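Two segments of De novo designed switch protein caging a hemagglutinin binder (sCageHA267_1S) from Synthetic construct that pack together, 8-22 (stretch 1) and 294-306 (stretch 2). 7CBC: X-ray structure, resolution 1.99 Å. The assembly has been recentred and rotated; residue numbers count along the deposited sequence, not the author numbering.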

# COMPACT_ATOMS: atom_id res chain seq x y z
N LEU A 8 15.59 11.42 14.67
CA LEU A 8 14.80 10.19 14.58
C LEU A 8 13.41 10.47 14.05
O LEU A 8 12.95 9.81 13.10
CB LEU A 8 14.74 9.52 15.95
CG LEU A 8 16.08 8.92 16.35
CD1 LEU A 8 16.12 8.61 17.85
CD2 LEU A 8 16.33 7.68 15.52
N LEU A 9 12.71 11.43 14.65
CA LEU A 9 11.38 11.78 14.16
C LEU A 9 11.42 12.21 12.70
O LEU A 9 10.54 11.87 11.91
CB LEU A 9 10.77 12.87 15.04
CG LEU A 9 9.33 13.27 14.75
CD1 LEU A 9 8.38 12.08 14.89
CD2 LEU A 9 8.91 14.41 15.68
N GLU A 10 12.46 12.95 12.32
CA GLU A 10 12.62 13.39 10.94
C GLU A 10 12.80 12.19 10.00
O GLU A 10 12.25 12.16 8.90
CB GLU A 10 13.79 14.36 10.88
CG GLU A 10 14.27 14.82 9.52
CD GLU A 10 15.69 15.40 9.62
OE1 GLU A 10 16.57 15.01 8.81
OE2 GLU A 10 15.94 16.23 10.53
N ALA A 11 13.54 11.17 10.45
CA ALA A 11 13.62 9.93 9.67
C ALA A 11 12.25 9.28 9.54
O ALA A 11 11.84 8.89 8.43
CB ALA A 11 14.62 8.97 10.31
N SER A 12 11.53 9.16 10.65
CA SER A 12 10.27 8.41 10.64
C SER A 12 9.22 9.07 9.75
O SER A 12 8.55 8.38 8.97
CB SER A 12 9.75 8.26 12.07
OG SER A 12 10.44 7.21 12.72
N THR A 13 9.07 10.38 9.85
CA THR A 13 8.07 11.05 9.02
C THR A 13 8.46 10.99 7.55
O THR A 13 7.61 10.73 6.68
CB THR A 13 7.86 12.50 9.48
OG1 THR A 13 9.10 13.22 9.42
CG2 THR A 13 7.34 12.55 10.93
N LYS A 14 9.74 11.18 7.24
CA LYS A 14 10.18 11.05 5.85
C LYS A 14 9.95 9.65 5.31
O LYS A 14 9.56 9.47 4.15
CB LYS A 14 11.66 11.43 5.74
CG LYS A 14 11.88 12.93 5.77
CD LYS A 14 12.91 13.37 4.75
CE LYS A 14 14.30 13.43 5.35
NZ LYS A 14 15.17 14.37 4.58
N LEU A 15 10.19 8.63 6.14
CA LEU A 15 9.91 7.26 5.72
C LEU A 15 8.41 7.04 5.55
O LEU A 15 8.00 6.27 4.66
CB LEU A 15 10.48 6.28 6.74
CG LEU A 15 12.01 6.15 6.69
CD1 LEU A 15 12.41 5.02 7.59
CD2 LEU A 15 12.53 5.91 5.28
N GLN A 16 7.59 7.70 6.37
CA GLN A 16 6.15 7.55 6.18
C GLN A 16 5.70 8.19 4.88
O GLN A 16 4.90 7.60 4.14
CB GLN A 16 5.39 8.13 7.37
CG GLN A 16 3.88 8.05 7.17
CD GLN A 16 3.09 8.18 8.45
OE1 GLN A 16 2.70 9.28 8.85
NE2 GLN A 16 2.84 7.05 9.11
N ARG A 17 6.21 9.38 4.56
CA ARG A 17 5.88 10.00 3.28
C ARG A 17 6.22 9.07 2.12
O ARG A 17 5.42 8.86 1.20
CB ARG A 17 6.62 11.34 3.13
CG ARG A 17 6.29 12.13 1.86
CD ARG A 17 4.79 12.21 1.59
NE ARG A 17 4.04 12.94 2.61
CZ ARG A 17 2.72 13.08 2.61
NH1 ARG A 17 2.01 12.53 1.64
NH2 ARG A 17 2.11 13.75 3.59
N LEU A 18 7.42 8.51 2.16
CA LEU A 18 7.85 7.56 1.15
C LEU A 18 6.84 6.44 0.98
O LEU A 18 6.47 6.08 -0.15
CB LEU A 18 9.21 7.00 1.54
CG LEU A 18 9.76 5.96 0.57
CD1 LEU A 18 11.22 6.30 0.37
CD2 LEU A 18 9.60 4.54 1.11
N ASN A 19 6.38 5.86 2.09
CA ASN A 19 5.43 4.77 2.05
C ASN A 19 4.09 5.22 1.49
O ASN A 19 3.49 4.51 0.68
CB ASN A 19 5.25 4.18 3.45
CG ASN A 19 6.51 3.51 3.94
OD1 ASN A 19 7.27 2.93 3.15
ND2 ASN A 19 6.74 3.56 5.25
N ILE A 20 3.64 6.42 1.88
CA ILE A 20 2.43 6.98 1.29
C ILE A 20 2.55 7.07 -0.22
O ILE A 20 1.64 6.67 -0.97
CB ILE A 20 2.12 8.36 1.90
CG1 ILE A 20 1.73 8.20 3.37
CG2 ILE A 20 1.03 9.06 1.09
CD1 ILE A 20 1.69 9.50 4.10
N ARG A 21 3.67 7.62 -0.70
CA ARG A 21 3.85 7.76 -2.15
C ARG A 21 3.86 6.40 -2.85
O ARG A 21 3.30 6.25 -3.94
CB ARG A 21 5.13 8.52 -2.44
CG ARG A 21 4.98 10.02 -2.35
CD ARG A 21 6.34 10.69 -2.36
NE ARG A 21 6.23 12.14 -2.22
CZ ARG A 21 7.22 12.94 -1.85
NH1 ARG A 21 8.41 12.42 -1.59
NH2 ARG A 21 7.03 14.24 -1.74
N LEU A 22 4.53 5.42 -2.24
CA LEU A 22 4.57 4.07 -2.79
C LEU A 22 3.18 3.45 -2.84
O LEU A 22 2.81 2.81 -3.84
CB LEU A 22 5.53 3.22 -1.95
CG LEU A 22 5.62 1.72 -2.22
CD1 LEU A 22 5.95 1.50 -3.69
CD2 LEU A 22 6.65 1.07 -1.32
N GLU A 294 8.50 23.12 9.40
CA GLU A 294 9.72 22.59 8.80
C GLU A 294 9.69 21.07 8.77
O GLU A 294 10.19 20.44 7.83
CB GLU A 294 10.95 23.09 9.56
CG GLU A 294 12.28 22.85 8.83
CD GLU A 294 13.47 22.72 9.77
OE1 GLU A 294 13.45 23.36 10.85
OE2 GLU A 294 14.42 21.99 9.43
N LEU A 295 9.11 20.45 9.80
CA LEU A 295 9.04 19.00 9.85
C LEU A 295 8.10 18.47 8.78
O LEU A 295 8.40 17.47 8.11
CB LEU A 295 8.61 18.55 11.24
CG LEU A 295 8.34 17.08 11.51
CD1 LEU A 295 9.64 16.30 11.77
CD2 LEU A 295 7.41 16.96 12.69
N LEU A 296 6.95 19.13 8.59
CA LEU A 296 5.97 18.68 7.60
C LEU A 296 6.48 18.91 6.18
O LEU A 296 6.26 18.08 5.30
CB LEU A 296 4.63 19.38 7.83
CG LEU A 296 3.99 19.28 9.22
CD1 LEU A 296 2.72 20.10 9.32
CD2 LEU A 296 3.70 17.85 9.62
N LYS A 297 7.14 20.05 5.94
CA LYS A 297 7.68 20.33 4.61
C LYS A 297 8.71 19.29 4.22
O LYS A 297 8.68 18.75 3.10
CB LYS A 297 8.28 21.74 4.58
CG LYS A 297 9.18 22.03 3.37
CD LYS A 297 9.81 23.43 3.43
CE LYS A 297 10.75 23.60 4.65
NZ LYS A 297 12.08 22.91 4.52
N ASN A 298 9.62 18.96 5.14
CA ASN A 298 10.64 17.95 4.87
C ASN A 298 10.06 16.55 4.81
O ASN A 298 10.71 15.65 4.26
CB ASN A 298 11.74 18.01 5.94
CG ASN A 298 12.52 19.30 5.91
OD1 ASN A 298 12.62 19.95 4.87
ND2 ASN A 298 13.07 19.68 7.05
N ALA A 299 8.89 16.34 5.40
CA ALA A 299 8.16 15.09 5.28
C ALA A 299 7.23 15.08 4.06
O ALA A 299 6.21 14.37 4.06
CB ALA A 299 7.37 14.81 6.56
N GLY A 300 7.55 15.86 3.04
CA GLY A 300 6.79 15.85 1.80
C GLY A 300 5.37 16.37 1.88
O GLY A 300 4.60 16.13 0.94
N CYS A 301 4.98 17.04 2.96
CA CYS A 301 3.69 17.71 2.96
C CYS A 301 3.77 18.94 2.06
O CYS A 301 4.78 19.64 2.05
CB CYS A 301 3.26 18.13 4.38
SG CYS A 301 2.94 16.74 5.53
N SER A 302 2.71 19.18 1.29
CA SER A 302 2.60 20.41 0.52
C SER A 302 2.59 21.61 1.46
O SER A 302 2.57 21.45 2.69
CB SER A 302 1.32 20.40 -0.32
OG SER A 302 0.17 20.41 0.51
N GLU A 303 2.58 22.82 0.90
CA GLU A 303 2.33 23.98 1.75
C GLU A 303 0.88 24.04 2.18
O GLU A 303 0.58 24.50 3.29
CB GLU A 303 2.74 25.25 1.01
CG GLU A 303 3.12 26.38 1.92
CD GLU A 303 4.05 27.35 1.24
OE1 GLU A 303 5.18 27.56 1.75
OE2 GLU A 303 3.66 27.90 0.19
N ASP A 304 -0.04 23.59 1.32
CA ASP A 304 -1.44 23.48 1.68
C ASP A 304 -1.63 22.59 2.90
O ASP A 304 -2.38 22.92 3.82
CB ASP A 304 -2.25 22.91 0.52
CG ASP A 304 -2.81 23.99 -0.39
OD1 ASP A 304 -2.80 25.17 -0.00
OD2 ASP A 304 -3.29 23.62 -1.49
N GLU A 305 -0.96 21.43 2.90
CA GLU A 305 -1.19 20.44 3.94
C GLU A 305 -0.55 20.88 5.25
O GLU A 305 -1.17 20.75 6.32
CB GLU A 305 -0.63 19.08 3.49
CG GLU A 305 -1.47 18.35 2.43
CD GLU A 305 -0.73 17.17 1.79
OE1 GLU A 305 0.50 17.26 1.61
OE2 GLU A 305 -1.39 16.16 1.47
N ALA A 306 0.67 21.41 5.20
CA ALA A 306 1.36 21.83 6.42
C ALA A 306 0.62 22.98 7.10
O ALA A 306 0.31 22.91 8.29
CB ALA A 306 2.81 22.21 6.12

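Stretch 2 meets the continuous helix of stretch 1 first as a helix and then as a tight loop, and the contact changes from apolar to polar along the way. Helix 294-298 crosses helix 8-22 at 39° between their N-to-C directions, with a closest axis approach of 9.5 Å. The CA atoms of Glu 10 and Leu 295 are 6.7 Å apart, whereas those of Lys 14 and Ala 299 are 4.6 Å apart, so the backbones draw together toward the end of the first helix. In all, 458 Å² is buried, counting both sides.

Leu 295 makes the first contact. Its CA-to-CB bond points sideways, but with chi1 at t and chi2 at p the end of its side chain comes nearer stretch 1. Leu 295 CD1 lies within reach of three residues, 4.4 Å from Leu 9 CD2, 4.2 Å from Glu 10 CA and 3.9 Å from Thr 13 OG1, and Leu 295 CD2 adds a contact at 4.2 Å with Leu 9 CD2. Leucine suits this place by packing aliphatic carbon against Leu 9 and the adjoining helix surface. Thr 13 can sit beside Leu 295 CD1 without an unpaired hydroxyl, since its OG1 donates to Leu 9 O at 3.2 Å within its own helix.

At Asn 298 the close contact is Asn 298 O to Lys 14 CD at 3.2 Å, on the aliphatic part of the lysine; the asparagine side chain comes no nearer than 4.9 Å, from Asn 298 CB to Lys 14 CD.

Ala 299, the first residue to leave helical phi/psi, is buried at the close approach. Ala 299 CB is 3.7 Å from Thr 13 OG1, and Ala 299 CA is 4.3 Å from Lys 14 CG; the small methyl fits this narrow gap. Its carbonyl accepts the hydrogen bond that joins the stretches, from Arg 17 NE to Ala 299 O at 3.0 Å, with an N-H...acceptor angle of 151° and the oxygen near the guanidinium plane.

Gly 300 places its O over one face of that guanidinium, 3.6 Å from Arg 17 NE. Its phi of 66° favours glycine, and packing adds a second reason: an ideal CB on Gly 300 would fall 2.4 Å from Arg 17 CG, a clash. Arg 21 NH2 approaches Gly 300 CA at 3.9 Å.

Beyond the turn, Cys 301 SG lies 3.7 Å from Arg 17 NH2, although its CA-to-CB bond points away. Ser 302 caps the next helix, its OG accepting from Glu 305 N at 2.8 Å, while Ser 302 N donates to Glu 305 OE1 at 2.9 Å. Glu 305 OE1 is 4.3 Å from Arg 17 NH2 and well out of the guanidinium plane, so the two charges are merely near each other, beyond salt-bridge range.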